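Local coordinates for protein yhhW (Escherichia coli, PDB 1TQ5), which cleaves the flavonoid quercetin with dioxygen in vitro as a metal-dependent quercetin 2,3-dioxygenase of the pirin family, its physiological role being unknown, at residues Ala87-Ile92 against Gln132-Ala137. Numbering follows the deposited sequence.
Sequences AGEFQI and QRRFDA. With CD (cadmium ion), chain E.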
loop_
_atom_site.group_PDB
_atom_site.type_symbol
_atom_site.label_atom_id
_atom_site.label_comp_id
_atom_site.label_asym_id
_atom_site.label_seq_id
_atom_site.Cartn_x
_atom_site.Cartn_y
_atom_site.Cartn_z
ATOM N N ALA A 87 -5.580 4.510 13.080
ATOM C CA ALA A 87 -4.454 3.632 12.819
ATOM C C ALA A 87 -4.925 2.186 12.794
ATOM O O ALA A 87 -5.765 1.785 13.602
ATOM C CB ALA A 87 -3.389 3.820 13.884
ATOM N N GLY A 88 -4.387 1.414 11.857
ATOM C CA GLY A 88 -4.764 0.018 11.740
ATOM C C GLY A 88 -5.837 -0.220 10.694
ATOM O O GLY A 88 -6.058 -1.356 10.274
ATOM N N GLU A 89 -6.508 0.842 10.260
ATOM C CA GLU A 89 -7.562 0.681 9.268
ATOM C C GLU A 89 -7.169 1.054 7.845
ATOM O O GLU A 89 -6.124 1.658 7.602
ATOM C CB GLU A 89 -8.805 1.461 9.693
ATOM C CG GLU A 89 -9.425 0.922 10.976
ATOM C CD GLU A 89 -10.770 1.540 11.277
ATOM O OE1 GLU A 89 -11.321 2.226 10.389
ATOM O OE2 GLU A 89 -11.281 1.331 12.400
ATOM N N PHE A 90 -8.029 0.675 6.907
ATOM C CA PHE A 90 -7.823 0.930 5.491
ATOM C C PHE A 90 -9.006 1.704 4.932
ATOM O O PHE A 90 -10.050 1.819 5.567
ATOM C CB PHE A 90 -7.742 -0.391 4.716
ATOM C CG PHE A 90 -6.524 -1.221 5.017
ATOM C CD1 PHE A 90 -5.355 -1.059 4.281
ATOM C CD2 PHE A 90 -6.557 -2.192 6.010
ATOM C CE1 PHE A 90 -4.236 -1.861 4.528
ATOM C CE2 PHE A 90 -5.447 -2.994 6.265
ATOM C CZ PHE A 90 -4.284 -2.830 5.521
ATOM N N GLN A 91 -8.829 2.222 3.725
ATOM C CA GLN A 91 -9.881 2.926 3.020
ATOM C C GLN A 91 -9.469 2.804 1.563
ATOM O O GLN A 91 -8.281 2.735 1.259
ATOM C CB GLN A 91 -9.963 4.401 3.440
ATOM C CG GLN A 91 -8.973 5.348 2.757
ATOM C CD GLN A 91 -9.126 6.790 3.218
ATOM O OE1 GLN A 91 -10.162 7.174 3.755
ATOM N NE2 GLN A 91 -8.094 7.597 2.998
ATOM N N ILE A 92 -10.439 2.723 0.666
ATOM C CA ILE A 92 -10.104 2.637 -0.742
ATOM C C ILE A 92 -11.050 3.519 -1.532
ATOM O O ILE A 92 -12.217 3.681 -1.170
ATOM C CB ILE A 92 -10.166 1.183 -1.263
ATOM C CG1 ILE A 92 -9.597 1.124 -2.686
ATOM C CG2 ILE A 92 -11.594 0.671 -1.240
ATOM C CD1 ILE A 92 -9.414 -0.284 -3.224
ATOM N N GLN A 132 -14.656 1.801 3.042
ATOM C CA GLN A 132 -13.783 1.768 4.202
ATOM C C GLN A 132 -14.196 0.538 4.983
ATOM O O GLN A 132 -15.379 0.198 5.017
ATOM C CB GLN A 132 -13.992 3.031 5.039
ATOM C CG GLN A 132 -12.909 3.326 6.065
ATOM C CD GLN A 132 -13.008 2.472 7.316
ATOM O OE1 GLN A 132 -14.064 2.391 7.947
ATOM N NE2 GLN A 132 -11.899 1.838 7.689
ATOM N N ARG A 133 -13.231 -0.138 5.596
ATOM C CA ARG A 133 -13.546 -1.331 6.371
ATOM C C ARG A 133 -12.662 -1.506 7.592
ATOM O O ARG A 133 -11.471 -1.177 7.575
ATOM C CB ARG A 133 -13.438 -2.586 5.494
ATOM C CG ARG A 133 -13.711 -3.895 6.244
ATOM C CD ARG A 133 -14.231 -4.965 5.305
ATOM N NE ARG A 133 -14.764 -6.129 6.012
ATOM C CZ ARG A 133 -15.511 -7.070 5.437
ATOM N NH1 ARG A 133 -15.816 -6.981 4.150
ATOM N NH2 ARG A 133 -15.944 -8.109 6.139
ATOM N N ARG A 134 -13.264 -2.020 8.656
ATOM C CA ARG A 134 -12.539 -2.287 9.882
ATOM C C ARG A 134 -12.444 -3.793 10.044
ATOM O O ARG A 134 -13.440 -4.460 10.348
ATOM C CB ARG A 134 -13.255 -1.695 11.090
ATOM C CG ARG A 134 -12.622 -2.109 12.397
ATOM C CD ARG A 134 -13.138 -1.291 13.547
ATOM N NE ARG A 134 -12.497 -1.688 14.793
ATOM C CZ ARG A 134 -12.358 -0.888 15.841
ATOM N NH1 ARG A 134 -12.814 0.356 15.787
ATOM N NH2 ARG A 134 -11.768 -1.332 16.942
ATOM N N PHE A 135 -11.242 -4.315 9.824
ATOM C CA PHE A 135 -10.972 -5.743 9.936
ATOM C C PHE A 135 -10.680 -6.077 11.390
ATOM O O PHE A 135 -10.224 -5.222 12.153
ATOM C CB PHE A 135 -9.756 -6.116 9.080
ATOM C CG PHE A 135 -9.933 -5.837 7.611
ATOM C CD1 PHE A 135 -10.584 -6.751 6.785
ATOM C CD2 PHE A 135 -9.459 -4.657 7.054
ATOM C CE1 PHE A 135 -10.756 -6.492 5.430
ATOM C CE2 PHE A 135 -9.630 -4.389 5.696
ATOM C CZ PHE A 135 -10.280 -5.311 4.884
ATOM N N ASP A 136 -10.937 -7.320 11.775
ATOM C CA ASP A 136 -10.672 -7.735 13.142
ATOM C C ASP A 136 -9.236 -8.247 13.228
ATOM O O ASP A 136 -8.889 -9.248 12.603
ATOM C CB ASP A 136 -11.640 -8.838 13.564
ATOM C CG ASP A 136 -11.690 -9.017 15.065
ATOM O OD1 ASP A 136 -12.266 -8.148 15.752
ATOM O OD2 ASP A 136 -11.141 -10.023 15.559
ATOM N N ALA A 137 -8.404 -7.550 13.999
ATOM C CA ALA A 137 -7.002 -7.930 14.165
ATOM C C ALA A 137 -6.852 -9.411 14.510
ATOM O O ALA A 137 -7.693 -9.991 15.202
ATOM C CB ALA A 137 -6.355 -7.073 15.248
HETATM CD CD CD E . -13.398 2.701 11.778
HETATM O O HOH W 1 -9.056 -2.842 10.512
HETATM O O HOH W 2 -13.641 4.660 10.045
#
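The side-chain amide nitrogen of Gln132 reaches two acceptors of the facing segment at once. Its sound bond runs from NE2 to the backbone O of Phe90, 2.8 Å away, with an N-H...O angle of 154° and the oxygen close to the plane of the amide. The second, from Gln132 NE2 to Glu89 OE1, is weak, its N-H bent to 117°, although the carboxylate and amide planes are nearly parallel. Chi1 sets CG of Gln132 anti to the backbone N, and a bend at chi2 turns CD out of line with the chain; from there NE2 meets both acceptors.

The same OE1 of Glu89 binds a cadmium ion at 2.5 Å, and OE2 completes a bidentate grip, with a water as a further ligand. This ion is distinct from the one seen at His59 and His101. The extended chain of Arg134 crosses the Glu89 side chain obliquely, its CD 3.4 Å from Glu89 OE2.

These bonds join antiparallel neighbours at the edge of the N-terminal cupin sheet of this bicupin, where strand 129-133 lies outermost beside strand 90-94, an instance of a side-chain amide bonding to a backbone carbonyl of the neighbouring strand. An alanine in place of Gln132 would probably leave the Phe90 carbonyl without its amide partner and cost Glu89 OE1 its weak bond, though the cadmium ion would still hold the carboxylate. Further along, a water accepts from Phe135 N at 2.7 Å and donates weakly to Gly88 O.

On the other side of the strands, Phe90 CD2 meets Phe135 CE2 at 3.8 Å, the rings meeting obliquely with their planes 82° apart. Arg133 CG sits over the centre of one face of the Phe135 ring, while Val144 of strand 141-146 touches both phenylalanines and Tyr67 stacks on Phe90.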